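Local coordinates for anopheles Plasmodium-responsive Leucine-rich repeat protein 1B (Anopheles gambiae, PDB 4XGO) that probably acts in the mosquito response to Plasmodium together with its partner LRIM1, this chain being its leucine-rich repeat domain, at residues Q270-Q275 with K288-H293; H302-C307 with H328-Y333; D332-L335 with C340-E343. All coordinates share one frame; numbering follows the deposited sequence.

Contact 1: residues Q270-Q275 with K288-H293; sequences QFDKLQ and KLSTSH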
loop_
_atom_site.group_PDB
_atom_site.type_symbol
_atom_site.label_atom_id
_atom_site.label_comp_id
_atom_site.label_asym_id
_atom_site.label_seq_id
_atom_site.Cartn_x
_atom_site.Cartn_y
_atom_site.Cartn_z
ATOM N N GLN A 270 19.400 39.571 13.327
ATOM C CA GLN A 270 19.419 38.105 13.284
ATOM C C GLN A 270 18.747 37.488 12.047
ATOM O O GLN A 270 19.267 36.520 11.479
ATOM C CB GLN A 270 18.721 37.551 14.533
ATOM C CG GLN A 270 18.752 36.037 14.667
ATOM C CD GLN A 270 20.129 35.483 14.973
ATOM O OE1 GLN A 270 20.944 36.126 15.627
ATOM N NE2 GLN A 270 20.384 34.262 14.512
ATOM N N PHE A 271 17.582 38.016 11.672
ATOM C CA PHE A 271 16.724 37.384 10.665
ATOM C C PHE A 271 16.679 38.134 9.325
ATOM O O PHE A 271 15.840 37.823 8.487
ATOM C CB PHE A 271 15.284 37.221 11.204
ATOM C CG PHE A 271 15.145 36.264 12.373
ATOM C CD1 PHE A 271 16.050 35.228 12.592
ATOM C CD2 PHE A 271 14.061 36.378 13.235
ATOM C CE1 PHE A 271 15.892 34.353 13.652
ATOM C CE2 PHE A 271 13.898 35.507 14.297
ATOM C CZ PHE A 271 14.819 34.500 14.516
ATOM N N ASP A 272 17.589 39.088 9.119
ATOM C CA ASP A 272 17.605 39.923 7.899
ATOM C C ASP A 272 17.740 39.154 6.579
ATOM O O ASP A 272 17.292 39.642 5.531
ATOM C CB ASP A 272 18.739 40.968 7.963
ATOM C CG ASP A 272 18.415 42.125 8.876
ATOM O OD1 ASP A 272 17.320 42.111 9.479
ATOM O OD2 ASP A 272 19.256 43.046 9.001
ATOM N N LYS A 273 18.366 37.981 6.614
ATOM C CA LYS A 273 18.554 37.179 5.390
ATOM C C LYS A 273 17.554 36.022 5.191
ATOM O O LYS A 273 17.604 35.314 4.178
ATOM C CB LYS A 273 20.003 36.690 5.308
ATOM C CG LYS A 273 20.984 37.849 5.144
ATOM C CD LYS A 273 22.439 37.405 5.218
ATOM N N LEU A 274 16.621 35.846 6.122
ATOM C CA LEU A 274 15.565 34.854 5.926
ATOM C C LEU A 274 14.660 35.252 4.785
ATOM O O LEU A 274 14.331 36.419 4.634
ATOM C CB LEU A 274 14.689 34.699 7.175
ATOM C CG LEU A 274 15.309 33.998 8.367
ATOM C CD1 LEU A 274 14.265 33.965 9.465
ATOM C CD2 LEU A 274 15.780 32.591 8.023
ATOM N N GLN A 275 14.251 34.270 3.998
ATOM C CA GLN A 275 13.209 34.460 2.998
ATOM C C GLN A 275 11.864 33.888 3.415
ATOM O O GLN A 275 10.811 34.403 3.011
ATOM C CB GLN A 275 13.660 33.825 1.676
ATOM C CG GLN A 275 14.902 34.502 1.129
ATOM C CD GLN A 275 15.456 33.823 -0.104
ATOM O OE1 GLN A 275 14.741 33.131 -0.827
ATOM N NE2 GLN A 275 16.745 34.007 -0.341
ATOM N N LYS A 288 9.654 40.911 16.879
ATOM C CA LYS A 288 10.241 42.017 16.139
ATOM C C LYS A 288 11.010 41.523 14.925
ATOM O O LYS A 288 11.636 40.475 14.968
ATOM C CB LYS A 288 11.203 42.798 17.031
ATOM C CG LYS A 288 10.530 43.447 18.227
ATOM C CD LYS A 288 11.549 44.143 19.116
ATOM C CE LYS A 288 10.865 45.080 20.088
ATOM N NZ LYS A 288 11.791 45.507 21.178
ATOM N N LEU A 289 10.946 42.307 13.852
ATOM C CA LEU A 289 11.824 42.135 12.704
ATOM C C LEU A 289 12.337 43.517 12.286
ATOM O O LEU A 289 11.706 44.534 12.570
ATOM C CB LEU A 289 11.081 41.486 11.534
ATOM C CG LEU A 289 10.630 40.025 11.632
ATOM C CD1 LEU A 289 9.840 39.656 10.384
ATOM C CD2 LEU A 289 11.806 39.073 11.816
ATOM N N SER A 290 13.487 43.546 11.625
ATOM C CA SER A 290 13.990 44.784 11.020
ATOM C C SER A 290 13.267 45.018 9.686
ATOM O O SER A 290 12.343 44.283 9.341
ATOM C CB SER A 290 15.497 44.688 10.795
ATOM O OG SER A 290 15.763 43.913 9.639
ATOM N N THR A 291 13.694 46.020 8.925
ATOM C CA THR A 291 12.999 46.391 7.689
ATOM C C THR A 291 13.632 45.768 6.435
ATOM O O THR A 291 13.816 46.452 5.422
ATOM C CB THR A 291 12.976 47.923 7.526
ATOM O OG1 THR A 291 14.321 48.408 7.514
ATOM C CG2 THR A 291 12.221 48.581 8.670
ATOM N N SER A 292 13.942 44.474 6.496
ATOM C CA SER A 292 14.627 43.783 5.395
ATOM C C SER A 292 13.666 43.410 4.264
ATOM O O SER A 292 12.555 42.933 4.511
ATOM C CB SER A 292 15.329 42.523 5.912
ATOM O OG SER A 292 16.194 41.966 4.931
ATOM N N HIS A 293 14.119 43.605 3.024
ATOM C CA HIS A 293 13.322 43.307 1.829
ATOM C C HIS A 293 13.466 41.855 1.346
ATOM O O HIS A 293 12.892 41.487 0.320
ATOM C CB HIS A 293 13.718 44.254 0.687
HETATM O O HOH W 1 14.692 41.073 10.162
#
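A chi1 of -170° swings OG of Ser-292 away from its backbone N and onto the carbonyl of Asp-272, while Asp-272 holds CG beside its backbone N (chi1 -76°), which carries the carboxylate to Ser-290. The Ser-292 OG to Asp-272 O hydrogen bond is 2.6 Å long and lies in the carbonyl plane, on a lone pair, with a C=O...donor angle of 134°. Ser-290 OG donates to Asp-272 OD1, modelled at only 2.4 Å, too short for its exact length to be trusted. A water gives a second hydrogen bond to Asp-272 OD1 and accepts the backbone N-H of Ser-290. Deeper in, CD2 of Leu-289 meets the Phe-271 ring at its edge, in plane, 3.8 Å from CD2 of Phe-271. The two segments are successive loops of the leucine-rich repeat solenoid, preceding strands 276-278 and 297-299; Phe-271 to Leu-274 forms a type I beta turn. Phe-271 continues inward onto Phe-243 and Leu-254, and Leu-289 onto Leu-313 of helix 307-316. Neighbouring coils are thus joined by an apolar edge contact beneath a polar layer, in which the Ser-292 hydroxyl holds the Asp-272 backbone directly and water bridges its carboxylate to Ser-290 N.

Contact 2: residues H302-C307 with H328-Y333; sequences HNDWDC and HCKIDY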
loop_
_atom_site.group_PDB
_atom_site.type_symbol
_atom_site.label_atom_id
_atom_site.label_comp_id
_atom_site.label_asym_id
_atom_site.label_seq_id
_atom_site.Cartn_x
_atom_site.Cartn_y
_atom_site.Cartn_z
ATOM N N HIS A 302 -2.902 32.361 14.235
ATOM C CA HIS A 302 -3.080 31.491 15.388
ATOM C C HIS A 302 -1.982 31.709 16.431
ATOM O O HIS A 302 -1.248 30.774 16.790
ATOM C CB HIS A 302 -3.148 30.036 14.946
ATOM C CG HIS A 302 -4.316 29.769 14.060
ATOM N ND1 HIS A 302 -5.517 29.299 14.548
ATOM C CD2 HIS A 302 -4.500 29.977 12.736
ATOM C CE1 HIS A 302 -6.380 29.188 13.552
ATOM N NE2 HIS A 302 -5.786 29.591 12.444
ATOM N N ASN A 303 -1.873 32.971 16.854
ATOM C CA ASN A 303 -0.997 33.364 17.944
ATOM C C ASN A 303 -1.797 34.155 18.973
ATOM O O ASN A 303 -3.000 33.914 19.108
ATOM C CB ASN A 303 0.238 34.089 17.405
ATOM C CG ASN A 303 1.328 33.114 16.968
ATOM O OD1 ASN A 303 1.958 32.469 17.803
ATOM N ND2 ASN A 303 1.530 32.976 15.672
ATOM N N ASP A 304 -1.144 35.027 19.743
ATOM C CA ASP A 304 -1.824 35.834 20.762
ATOM C C ASP A 304 -1.315 37.268 20.718
ATOM O O ASP A 304 -0.894 37.828 21.734
ATOM C CB ASP A 304 -1.586 35.233 22.144
ATOM C CG ASP A 304 -2.310 33.926 22.333
ATOM O OD1 ASP A 304 -3.549 33.950 22.539
ATOM O OD2 ASP A 304 -1.648 32.870 22.275
ATOM N N TRP A 305 -1.392 37.873 19.539
ATOM C CA TRP A 305 -0.672 39.122 19.245
ATOM C C TRP A 305 -1.139 40.331 20.031
ATOM O O TRP A 305 -2.338 40.580 20.169
ATOM C CB TRP A 305 -0.809 39.513 17.756
ATOM C CG TRP A 305 -0.164 38.565 16.859
ATOM C CD1 TRP A 305 -0.771 37.698 15.989
ATOM C CD2 TRP A 305 1.237 38.329 16.746
ATOM N NE1 TRP A 305 0.172 36.950 15.338
ATOM C CE2 TRP A 305 1.414 37.312 15.784
ATOM C CE3 TRP A 305 2.363 38.881 17.361
ATOM C CZ2 TRP A 305 2.673 36.816 15.446
ATOM C CZ3 TRP A 305 3.615 38.386 17.016
ATOM C CH2 TRP A 305 3.761 37.396 16.057
ATOM N N ASP A 306 -0.166 41.102 20.491
ATOM C CA ASP A 306 -0.378 42.483 20.918
ATOM C C ASP A 306 -0.462 43.345 19.644
ATOM O O ASP A 306 0.380 43.230 18.746
ATOM C CB ASP A 306 0.800 42.873 21.809
ATOM C CG ASP A 306 0.867 44.327 22.099
ATOM O OD1 ASP A 306 0.147 44.767 23.025
ATOM O OD2 ASP A 306 1.681 45.012 21.449
ATOM N N CYS A 307 -1.505 44.167 19.533
ATOM C CA CYS A 307 -1.733 44.928 18.293
ATOM C C CYS A 307 -0.570 45.858 17.958
ATOM O O CYS A 307 -0.183 45.965 16.807
ATOM C CB CYS A 307 -3.038 45.736 18.366
ATOM S SG CYS A 307 -4.541 44.741 18.330
ATOM N N HIS A 328 -11.565 34.078 12.634
ATOM C CA HIS A 328 -12.364 34.620 13.730
ATOM C C HIS A 328 -11.439 34.787 14.925
ATOM O O HIS A 328 -10.470 34.063 15.042
ATOM C CB HIS A 328 -13.476 33.649 14.099
ATOM C CG HIS A 328 -14.313 33.220 12.937
ATOM N ND1 HIS A 328 -15.078 34.104 12.204
ATOM C CD2 HIS A 328 -14.509 32.001 12.381
ATOM C CE1 HIS A 328 -15.706 33.448 11.244
ATOM N NE2 HIS A 328 -15.377 32.171 11.330
ATOM N N CYS A 329 -11.730 35.749 15.788
ATOM C CA CYS A 329 -10.856 36.053 16.912
ATOM C C CYS A 329 -11.567 35.742 18.195
ATOM O O CYS A 329 -12.795 35.824 18.269
ATOM C CB CYS A 329 -10.477 37.530 16.934
ATOM S SG CYS A 329 -9.574 38.034 15.455
ATOM N N LYS A 330 -10.787 35.433 19.227
ATOM C CA LYS A 330 -11.376 35.213 20.530
ATOM C C LYS A 330 -11.763 36.548 21.156
ATOM O O LYS A 330 -11.411 37.622 20.666
ATOM C CB LYS A 330 -10.451 34.386 21.428
ATOM C CG LYS A 330 -9.226 35.100 21.966
ATOM C CD LYS A 330 -8.271 34.081 22.573
ATOM C CE LYS A 330 -7.190 34.744 23.406
ATOM N NZ LYS A 330 -6.194 33.740 23.878
ATOM N N ILE A 331 -12.532 36.479 22.235
ATOM C CA ILE A 331 -13.036 37.669 22.886
ATOM C C ILE A 331 -11.905 38.667 23.180
ATOM O O ILE A 331 -10.815 38.272 23.622
ATOM C CB ILE A 331 -13.804 37.293 24.184
ATOM C CG1 ILE A 331 -14.617 38.476 24.696
ATOM C CG2 ILE A 331 -12.848 36.744 25.239
ATOM C CD1 ILE A 331 -15.650 38.106 25.743
ATOM N N ASP A 332 -12.181 39.941 22.899
ATOM C CA ASP A 332 -11.267 41.079 23.111
ATOM C C ASP A 332 -10.123 41.195 22.096
ATOM O O ASP A 332 -9.286 42.099 22.223
ATOM C CB ASP A 332 -10.726 41.128 24.542
ATOM C CG ASP A 332 -11.829 41.301 25.567
ATOM O OD1 ASP A 332 -12.820 42.006 25.272
ATOM O OD2 ASP A 332 -11.699 40.745 26.670
ATOM N N TYR A 333 -10.100 40.296 21.117
ATOM C CA TYR A 333 -9.182 40.374 19.982
ATOM C C TYR A 333 -9.981 40.767 18.748
ATOM O O TYR A 333 -11.173 40.460 18.641
ATOM C CB TYR A 333 -8.475 39.046 19.737
ATOM C CG TYR A 333 -7.389 38.725 20.753
ATOM C CD1 TYR A 333 -7.715 38.446 22.082
ATOM C CD2 TYR A 333 -6.049 38.678 20.383
ATOM C CE1 TYR A 333 -6.732 38.156 23.016
ATOM C CE2 TYR A 333 -5.058 38.398 21.310
ATOM C CZ TYR A 333 -5.404 38.124 22.619
ATOM O OH TYR A 333 -4.426 37.843 23.553
HETATM O O HOH W 2 -2.217 39.173 23.706
#
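Asp-304 is the first residue along 302-307 to meet the other segment, and its carboxylate forms a salt bridge with Lys-330. NZ of Lys-330 lies 3.0 Å from OD1 of Asp-304 and meets that oxygen nearly along its C-O axis. CG of Lys-330 sits between its backbone N and carbonyl carbon (chi1 73°), from where the extended chain carries NZ to the aspartate, crossing that side chain at about a right angle. The backbone of Asp-304 takes part too: its C atom sits at the edge of the Tyr-333 ring, 4.0 Å from CE2 of Tyr-333. A water joins the two residues, donating to Asp-304 O at 2.7 Å and hydrogen-bonding to Tyr-333 OH at 2.6 Å. Here the chain leaves the last coil of the leucine-rich repeat solenoid and enters a disulfide-bonded C-terminal cap, where Lys-330 to Tyr-333 forms a type II beta turn closed by a backbone bond from Tyr-333 N to Lys-330 O. Next in sequence, Trp-305 places its carbonyl oxygen 3.7 Å from CE2 of Tyr-333, while its indole turns from the Tyr-333 ring and hydrogen-bonds through NE1 to Leu-300 O.

Contact 3: residues D332-L335 with C340-E343; sequences DYHL and CCKE
The pairing of 332-335 with 340-343 is an antiparallel beta hairpin contact at the C-terminal end of the chain, made by strands 334-336 and 339-342. His-334 and Cys-341 form its hydrogen-bonded pair: His-334 N gives its hydrogen to Cys-341 O and Cys-341 N gives its own to His-334 O, each bond 2.9 Å long. Leu-335 and Cys-340 follow as a non-hydrogen-bonded pair on the other face of the sheet, where CD2 of Leu-335 packs 4.0 Å from SG of Cys-340. With CG between the backbone N and the carbonyl carbon (chi1 73°), the His-334 ring stands over its partner strand and has SG of Cys-341 over one face. Its NE2 donates to OE2 of Glu-343 at 3.0 Å, nearly in the ring plane but on the anti side of the carboxylate and 33° out of the carboxylate plane. At the other nitrogen, ND1 donates to Leu-335 O from above the carbonyl plane; together the two bonds probably restrain the ring, the NE2 bond being the better directed. The hairpin belongs to the cysteine-stabilised cap that ends the leucine-rich repeat solenoid: Cys-340 is bonded to Cys-329, and Cys-341 to Cys-307 at the start of helix 307-316. Glu-343 also reaches that helix, its OE1 forming a salt bridge with Arg-311. That arginine, and His-334 if doubly protonated as the donors at both ring nitrogens suggest, would probably favour a charged carboxylate. Tyr-333 lays its ring against Lys-342 in a CH-pi contact, CB of the lysine lying 3.6 Å from the ring centroid and 10° off its normal. The extended lysine continues past the ring, with CD 3.8 Å from CE1 of Tyr-333. At the open end of the hairpin, a water links Asp-332 O to Glu-343 N.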
loop_
_atom_site.group_PDB
_atom_site.type_symbol
_atom_site.label_atom_id
_atom_site.label_comp_id
_atom_site.label_asym_id
_atom_site.label_seq_id
_atom_site.Cartn_x
_atom_site.Cartn_y
_atom_site.Cartn_z
ATOM N N ASP A 332 -12.181 39.941 22.899
ATOM C CA ASP A 332 -11.267 41.079 23.111
ATOM C C ASP A 332 -10.123 41.195 22.096
ATOM O O ASP A 332 -9.286 42.099 22.223
ATOM C CB ASP A 332 -10.726 41.128 24.542
ATOM C CG ASP A 332 -11.829 41.301 25.567
ATOM O OD1 ASP A 332 -12.820 42.006 25.272
ATOM O OD2 ASP A 332 -11.699 40.745 26.670
ATOM N N TYR A 333 -10.100 40.296 21.117
ATOM C CA TYR A 333 -9.182 40.374 19.982
ATOM C C TYR A 333 -9.981 40.767 18.748
ATOM O O TYR A 333 -11.173 40.460 18.641
ATOM C CB TYR A 333 -8.475 39.046 19.737
ATOM C CG TYR A 333 -7.389 38.725 20.753
ATOM C CD1 TYR A 333 -7.715 38.446 22.082
ATOM C CD2 TYR A 333 -6.049 38.678 20.383
ATOM C CE1 TYR A 333 -6.732 38.156 23.016
ATOM C CE2 TYR A 333 -5.058 38.398 21.310
ATOM C CZ TYR A 333 -5.404 38.124 22.619
ATOM O OH TYR A 333 -4.426 37.843 23.553
ATOM N N HIS A 334 -9.318 41.460 17.836
ATOM C CA HIS A 334 -9.929 41.886 16.595
ATOM C C HIS A 334 -8.926 41.746 15.471
ATOM O O HIS A 334 -7.717 41.708 15.697
ATOM C CB HIS A 334 -10.398 43.344 16.698
ATOM C CG HIS A 334 -9.280 44.348 16.693
ATOM N ND1 HIS A 334 -8.723 44.839 15.528
ATOM C CD2 HIS A 334 -8.615 44.954 17.707
ATOM C CE1 HIS A 334 -7.770 45.705 15.824
ATOM N NE2 HIS A 334 -7.686 45.797 17.138
ATOM N N LEU A 335 -9.434 41.681 14.254
ATOM C CA LEU A 335 -8.564 41.509 13.101
ATOM C C LEU A 335 -7.860 42.810 12.738
ATOM O O LEU A 335 -8.469 43.880 12.705
ATOM C CB LEU A 335 -9.337 40.993 11.897
ATOM C CG LEU A 335 -9.954 39.609 12.023
ATOM C CD1 LEU A 335 -11.057 39.403 11.001
ATOM C CD2 LEU A 335 -8.892 38.533 11.861
ATOM N N CYS A 340 -5.486 38.328 14.222
ATOM C CA CYS A 340 -6.095 38.716 15.496
ATOM C C CYS A 340 -5.094 39.381 16.422
ATOM O O CYS A 340 -3.958 38.918 16.551
ATOM C CB CYS A 340 -6.663 37.507 16.231
ATOM S SG CYS A 340 -7.990 36.730 15.311
ATOM N N CYS A 341 -5.516 40.445 17.087
ATOM C CA CYS A 341 -4.682 41.051 18.099
ATOM C C CYS A 341 -5.518 41.787 19.124
ATOM O O CYS A 341 -6.655 42.190 18.853
ATOM C CB CYS A 341 -3.647 41.995 17.463
ATOM S SG CYS A 341 -4.368 43.499 16.729
ATOM N N LYS A 342 -4.931 41.966 20.301
ATOM C CA LYS A 342 -5.585 42.650 21.415
ATOM C C LYS A 342 -4.882 43.962 21.676
ATOM O O LYS A 342 -3.656 44.020 21.704
ATOM C CB LYS A 342 -5.521 41.761 22.651
ATOM C CG LYS A 342 -6.188 42.321 23.901
ATOM C CD LYS A 342 -6.024 41.339 25.039
ATOM C CE LYS A 342 -6.729 41.806 26.301
ATOM N NZ LYS A 342 -6.191 41.042 27.468
ATOM N N GLU A 343 -5.672 45.022 21.869
ATOM C CA GLU A 343 -5.129 46.350 22.114
ATOM C C GLU A 343 -4.693 46.441 23.574
ATOM O O GLU A 343 -5.267 45.787 24.435
ATOM C CB GLU A 343 -6.186 47.421 21.812
ATOM C CG GLU A 343 -6.704 47.415 20.376
ATOM C CD GLU A 343 -5.742 48.045 19.384
ATOM O OE1 GLU A 343 -4.639 48.465 19.783
ATOM O OE2 GLU A 343 -6.091 48.124 18.186
HETATM O O HOH W 3 -8.533 44.620 21.739
HETATM O O HOH W 4 -9.176 39.915 27.753
#

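Overall arrangement
Along the chain, contact 1 closes before contact 2 opens, and contact 3 begins where contact 2 ends, sharing Asp-332 and Tyr-333 with it. Contact 1 joins the loops that precede strands 276-278 and 297-299; it touches neither of the others, its centre lying about 24 Å from that of contact 2 and about 25 Å from that of contact 3. Contacts 2 and 3 have centres about 4 Å apart and meet in the small mixed sheet of strands 305-306, 339-342 and 334-336. The disulfides Cys-307 to Cys-341 and Cys-329 to Cys-340 tie them together, closing the C-terminal end of the repeat domain.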